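Local coordinates for E3 SUMO-protein ligase SIZ2 (Saccharomyces cerevisiae, PDB 6U75), which acts as an E3 ligase in the SUMO pathway, promoting transfer of SUMO to target proteins through a zinc-binding SP-RING domain, at residues S39-L44 and K111-M116; C191-Y196 and C251-E256. All blocks are in the same frame, centred on the assembly; numbering follows the deposited sequence.

Contact 1. Residues S39-L44 and K111-M116; sequences SNHDLL and KVPTEM
In the PINIT domain, His41 on helix 38-46 meets Pro113, in the type I beta turn from Val112 to Glu115, and the carbonyl of Lys111 just before it. Proline suits the second position of such a turn, because its ring holds phi near the value needed there, and the turn is closed by Glu115 N bonding to Val112 O at 3.2 Å. The same ring gives the histidine a nonpolar surface: Pro113 CG lies over one imidazole face, displaced toward the rim, in a CH-pi contact 4.0 Å from the centroid of the His41 ring and 26° off the normal. The approach is closest on the CD2 side, with Pro113 CG 3.7 Å from His41 CD2. With chi2 at -96°, the imidazole stands broadside to its CA-CB bond, which turns its face to the proline. At the far end of the ring His41 NE2 lies 3.3 Å from Lys111 O, near the ring plane, and bonds a water in that plane at 2.9 Å. This water lies close to the Lys111 carbonyl as well, though too close for the bridge to be trusted in detail. Histidine thus fits a buried place needing both a flat apolar face and a polar edge. It also rests on Val36. Elsewhere on the helix, Asn40 and Leu44 pack on Ile136 of strand 130-139, and Leu43 touches Val12 and Tyr50, so His41 ties to the 111-116 loop a helix otherwise seated on strands 12-21, 50-58 and 130-139.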
loop_
_atom_site.group_PDB
_atom_site.type_symbol
_atom_site.label_atom_id
_atom_site.label_comp_id
_atom_site.label_asym_id
_atom_site.label_seq_id
_atom_site.Cartn_x
_atom_site.Cartn_y
_atom_site.Cartn_z
ATOM N N SER A 39 19.674 -19.112 -12.562
ATOM C CA SER A 39 19.244 -18.030 -13.442
ATOM C C SER A 39 18.420 -16.997 -12.683
ATOM O O SER A 39 18.580 -15.790 -12.891
ATOM C CB SER A 39 18.445 -18.595 -14.617
ATOM O OG SER A 39 19.301 -19.192 -15.576
ATOM N N ASN A 40 17.536 -17.449 -11.791
ATOM C CA ASN A 40 16.763 -16.507 -10.990
ATOM C C ASN A 40 17.643 -15.771 -9.984
ATOM O O ASN A 40 17.386 -14.602 -9.676
ATOM C CB ASN A 40 15.621 -17.238 -10.286
ATOM C CG ASN A 40 14.506 -17.628 -11.242
ATOM O OD1 ASN A 40 14.158 -16.872 -12.149
ATOM N ND2 ASN A 40 13.944 -18.813 -11.045
ATOM N N HIS A 41 18.689 -16.423 -9.475
ATOM C CA HIS A 41 19.663 -15.713 -8.649
ATOM C C HIS A 41 20.363 -14.622 -9.451
ATOM O O HIS A 41 20.533 -13.492 -8.975
ATOM C CB HIS A 41 20.683 -16.699 -8.079
ATOM C CG HIS A 41 20.284 -17.288 -6.763
ATOM N ND1 HIS A 41 20.723 -16.779 -5.558
ATOM C CD2 HIS A 41 19.490 -18.341 -6.459
ATOM C CE1 HIS A 41 20.216 -17.495 -4.571
ATOM N NE2 HIS A 41 19.466 -18.449 -5.091
ATOM N N ASP A 42 20.785 -14.948 -10.676
ATOM C CA ASP A 42 21.410 -13.944 -11.531
ATOM C C ASP A 42 20.446 -12.802 -11.822
ATOM O O ASP A 42 20.855 -11.640 -11.911
ATOM C CB ASP A 42 21.883 -14.583 -12.836
ATOM C CG ASP A 42 22.976 -15.611 -12.622
ATOM O OD1 ASP A 42 23.679 -15.532 -11.594
ATOM O OD2 ASP A 42 23.134 -16.497 -13.487
ATOM N N LEU A 43 19.161 -13.116 -11.979
ATOM C CA LEU A 43 18.173 -12.070 -12.215
ATOM C C LEU A 43 18.030 -11.167 -10.995
ATOM O O LEU A 43 17.984 -9.938 -11.129
ATOM C CB LEU A 43 16.831 -12.698 -12.588
ATOM C CG LEU A 43 15.705 -11.720 -12.922
ATOM C CD1 LEU A 43 16.062 -10.887 -14.144
ATOM C CD2 LEU A 43 14.402 -12.473 -13.139
ATOM N N LEU A 44 17.951 -11.756 -9.799
ATOM C CA LEU A 44 17.925 -10.952 -8.581
ATOM C C LEU A 44 19.150 -10.053 -8.492
ATOM O O LEU A 44 19.054 -8.897 -8.068
ATOM C CB LEU A 44 17.847 -11.857 -7.351
ATOM C CG LEU A 44 16.470 -12.410 -6.989
ATOM C CD1 LEU A 44 16.612 -13.523 -5.971
ATOM C CD2 LEU A 44 15.579 -11.302 -6.450
ATOM N N LYS A 111 19.308 -19.364 0.230
ATOM C CA LYS A 111 20.500 -20.187 0.114
ATOM C C LYS A 111 20.946 -20.265 -1.343
ATOM O O LYS A 111 20.210 -19.913 -2.268
ATOM C CB LYS A 111 20.241 -21.591 0.673
ATOM C CG LYS A 111 19.831 -21.613 2.141
ATOM C CD LYS A 111 20.942 -21.095 3.050
ATOM C CE LYS A 111 20.406 -20.140 4.108
ATOM N NZ LYS A 111 21.485 -19.292 4.685
ATOM N N VAL A 112 22.176 -20.730 -1.539
ATOM C CA VAL A 112 22.752 -20.852 -2.876
ATOM C C VAL A 112 21.847 -21.736 -3.727
ATOM O O VAL A 112 21.054 -22.518 -3.183
ATOM C CB VAL A 112 24.185 -21.407 -2.824
ATOM C CG1 VAL A 112 25.136 -20.362 -2.255
ATOM C CG2 VAL A 112 24.242 -22.689 -2.006
ATOM N N PRO A 113 21.929 -21.653 -5.057
ATOM C CA PRO A 113 20.966 -22.385 -5.895
ATOM C C PRO A 113 21.044 -23.893 -5.742
ATOM O O PRO A 113 20.015 -24.570 -5.849
ATOM C CB PRO A 113 21.334 -21.949 -7.322
ATOM C CG PRO A 113 22.175 -20.722 -7.166
ATOM C CD PRO A 113 22.882 -20.869 -5.862
ATOM N N THR A 114 22.237 -24.443 -5.503
ATOM C CA THR A 114 22.389 -25.893 -5.445
ATOM C C THR A 114 21.731 -26.502 -4.213
ATOM O O THR A 114 21.467 -27.708 -4.203
ATOM C CB THR A 114 23.871 -26.269 -5.465
ATOM O OG1 THR A 114 24.521 -25.727 -4.307
ATOM C CG2 THR A 114 24.542 -25.730 -6.720
ATOM N N GLU A 115 21.459 -25.704 -3.186
ATOM C CA GLU A 115 20.881 -26.198 -1.947
ATOM C C GLU A 115 19.375 -25.957 -1.925
ATOM O O GLU A 115 18.815 -25.253 -2.766
ATOM C CB GLU A 115 21.555 -25.534 -0.743
ATOM C CG GLU A 115 23.014 -25.929 -0.570
ATOM C CD GLU A 115 23.666 -25.258 0.622
ATOM O OE1 GLU A 115 23.019 -24.390 1.244
ATOM O OE2 GLU A 115 24.825 -25.601 0.937
ATOM N N MET A 116 18.722 -26.558 -0.934
ATOM C CA MET A 116 17.271 -26.551 -0.822
ATOM C C MET A 116 16.820 -25.460 0.138
ATOM O O MET A 116 17.457 -25.225 1.169
ATOM C CB MET A 116 16.766 -27.910 -0.330
ATOM C CG MET A 116 15.314 -28.187 -0.662
ATOM S SD MET A 116 15.094 -28.567 -2.409
ATOM C CE MET A 116 13.313 -28.526 -2.546
HETATM O O HOH W 1 18.405 -20.764 -3.620
#

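Contact 2. Residues C191-Y196 and C251-E256; sequences CTRMKY and CNEDVE
Arg193 in loop 191-196 reaches into loop 251-256, whose backbone folds into a type I beta turn from Asn252 to Val255, and the CA atoms of Arg193 and Glu256 come to 7.2 Å. Both loops fall within the predicted SP-RING-type zinc finger, and the contact lies at its surface, away from the zinc. The turn is closed by Val255 N bonding to Asn252 O, and the turn and the residue before it present backbone carbonyls to the arginine. With CG anti to the backbone N (chi1 177°), the long side chain crosses to the other loop, bending at chi2 on the way. Arg193 NH1 gives a weak bond to Val255 O, 3.4 Å long and 139° at the hydrogen, with the oxygen at the edge of the guanidinium, in its plane. Another weak bond runs from Arg193 NH2 to Cys251 O at 2.9 Å, where the angle is only 126° and the oxygen sits oblique to the group. Arginine suits this place because its fan of N-H groups can serve several carbonyls while its side chain also touches Leu185 and Ile248 of helix 242-249. Glu253 contributes charge from over one face: Glu253 OE1 makes a long salt bridge to Arg193 NE at 3.7 Å, well out of the guanidinium plane, with no N-H aimed at it. A leucine at Arg193 would probably leave the Cys251 and Val255 carbonyls without these donors and Glu253 without its positive mate, weakening the tie between the loops. Leu185 makes backbone hydrogen bonds to both Met194 and Glu256, linking the loops a second time. Beside the guanidinium, the CB of Cys251 comes to 3.5 Å from Arg193 NH2.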
loop_
_atom_site.group_PDB
_atom_site.type_symbol
_atom_site.label_atom_id
_atom_site.label_comp_id
_atom_site.label_asym_id
_atom_site.label_seq_id
_atom_site.Cartn_x
_atom_site.Cartn_y
_atom_site.Cartn_z
ATOM N N CYS A 191 0.608 15.311 10.942
ATOM C CA CYS A 191 0.370 16.418 11.863
ATOM C C CYS A 191 1.404 17.522 11.676
ATOM O O CYS A 191 1.753 18.233 12.620
ATOM C CB CYS A 191 0.360 15.937 13.316
ATOM S SG CYS A 191 -0.831 14.618 13.637
ATOM N N THR A 192 1.907 17.660 10.452
ATOM C CA THR A 192 2.867 18.690 10.095
ATOM C C THR A 192 2.393 19.385 8.826
ATOM O O THR A 192 1.473 18.925 8.144
ATOM C CB THR A 192 4.272 18.108 9.888
ATOM O OG1 THR A 192 4.245 17.157 8.816
ATOM C CG2 THR A 192 4.764 17.425 11.154
ATOM N N ARG A 193 3.034 20.506 8.515
ATOM C CA ARG A 193 2.678 21.263 7.323
ATOM C C ARG A 193 2.866 20.405 6.077
ATOM O O ARG A 193 3.938 19.834 5.855
ATOM C CB ARG A 193 3.529 22.528 7.238
ATOM C CG ARG A 193 3.297 23.362 5.992
ATOM C CD ARG A 193 3.084 24.826 6.343
ATOM N NE ARG A 193 3.370 25.709 5.216
ATOM C CZ ARG A 193 2.994 26.982 5.149
ATOM N NH1 ARG A 193 2.301 27.530 6.138
ATOM N NH2 ARG A 193 3.305 27.708 4.084
ATOM N N MET A 194 1.815 20.313 5.267
ATOM C CA MET A 194 1.876 19.501 4.061
ATOM C C MET A 194 2.915 20.052 3.097
ATOM O O MET A 194 3.062 21.267 2.940
ATOM C CB MET A 194 0.509 19.460 3.377
ATOM C CG MET A 194 -0.494 18.540 4.047
ATOM S SD MET A 194 -2.080 18.506 3.194
ATOM C CE MET A 194 -2.660 20.173 3.497
ATOM N N LYS A 195 3.641 19.144 2.449
ATOM C CA LYS A 195 4.544 19.502 1.364
ATOM C C LYS A 195 3.985 19.147 -0.006
ATOM O O LYS A 195 4.248 19.867 -0.975
ATOM C CB LYS A 195 5.901 18.812 1.550
ATOM C CG LYS A 195 6.691 19.332 2.745
ATOM C CD LYS A 195 8.193 19.346 2.479
ATOM C CE LYS A 195 8.833 17.994 2.740
ATOM N NZ LYS A 195 8.972 17.720 4.198
ATOM N N TYR A 196 3.211 18.068 -0.103
ATOM C CA TYR A 196 2.627 17.607 -1.361
ATOM C C TYR A 196 1.133 17.383 -1.154
ATOM O O TYR A 196 0.663 16.242 -1.084
ATOM C CB TYR A 196 3.311 16.326 -1.841
ATOM C CG TYR A 196 4.816 16.338 -1.686
ATOM C CD1 TYR A 196 5.620 17.039 -2.575
ATOM C CD2 TYR A 196 5.433 15.642 -0.655
ATOM C CE1 TYR A 196 6.995 17.050 -2.440
ATOM C CE2 TYR A 196 6.808 15.646 -0.512
ATOM C CZ TYR A 196 7.584 16.352 -1.407
ATOM O OH TYR A 196 8.952 16.359 -1.271
ATOM N N CYS A 251 2.456 31.227 1.998
ATOM C CA CYS A 251 2.158 31.357 3.416
ATOM C C CYS A 251 3.422 31.100 4.220
ATOM O O CYS A 251 4.334 30.401 3.767
ATOM C CB CYS A 251 1.058 30.384 3.865
ATOM S SG CYS A 251 -0.613 31.067 3.821
ATOM N N ASN A 252 3.467 31.671 5.418
ATOM C CA ASN A 252 4.575 31.455 6.334
ATOM C C ASN A 252 4.333 30.199 7.162
ATOM O O ASN A 252 3.193 29.848 7.477
ATOM C CB ASN A 252 4.762 32.664 7.251
ATOM C CG ASN A 252 5.201 33.905 6.496
ATOM O OD1 ASN A 252 6.042 33.835 5.599
ATOM N ND2 ASN A 252 4.629 35.049 6.855
ATOM N N GLU A 253 5.431 29.524 7.517
ATOM C CA GLU A 253 5.345 28.259 8.240
ATOM C C GLU A 253 4.430 28.336 9.456
ATOM O O GLU A 253 3.892 27.307 9.882
ATOM C CB GLU A 253 6.743 27.819 8.685
ATOM C CG GLU A 253 7.749 27.633 7.555
ATOM C CD GLU A 253 7.404 26.471 6.643
ATOM O OE1 GLU A 253 6.937 26.719 5.511
ATOM O OE2 GLU A 253 7.595 25.309 7.061
ATOM N N ASP A 254 4.237 29.528 10.024
ATOM C CA ASP A 254 3.456 29.648 11.251
ATOM C C ASP A 254 2.005 29.228 11.053
ATOM O O ASP A 254 1.376 28.717 11.987
ATOM C CB ASP A 254 3.517 31.088 11.764
ATOM C CG ASP A 254 2.656 31.306 12.995
ATOM O OD1 ASP A 254 3.036 30.822 14.082
ATOM O OD2 ASP A 254 1.599 31.960 12.874
ATOM N N VAL A 255 1.459 29.425 9.858
ATOM C CA VAL A 255 0.026 29.253 9.639
ATOM C C VAL A 255 -0.312 27.769 9.577
ATOM O O VAL A 255 0.321 27.003 8.841
ATOM C CB VAL A 255 -0.416 29.974 8.356
ATOM C CG1 VAL A 255 -1.901 29.754 8.112
ATOM C CG2 VAL A 255 -0.099 31.459 8.449
ATOM N N GLU A 256 -1.320 27.364 10.352
ATOM C CA GLU A 256 -1.836 26.002 10.338
ATOM C C GLU A 256 -3.223 25.891 9.726
ATOM O O GLU A 256 -3.562 24.834 9.187
ATOM C CB GLU A 256 -1.889 25.434 11.762
ATOM C CG GLU A 256 -0.591 25.561 12.541
ATOM C CD GLU A 256 -0.679 24.937 13.921
ATOM O OE1 GLU A 256 -0.156 23.819 14.109
ATOM O OE2 GLU A 256 -1.286 25.562 14.816
#

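Overall arrangement
The two contacts lie on opposite sides of the chain's centre, their own centres 49 Å apart and their nearest atoms about 28 Å apart, so neither touches the other. They come in series: contact 1 closes at residue 116 before contact 2 opens at residue 191, with helices 142-150 and 157-168 between them. They share no sheet. Contact 1 holds helix 38-46 to the loop before strand 117-123, within the PINIT domain, whereas contact 2 joins the loop before strand 197-199 to the loop after helix 242-249 in the zinc-finger region. Each therefore closes a long excursion of chain inside its own module of this elongated ligase fragment, and neither ties one module to the other.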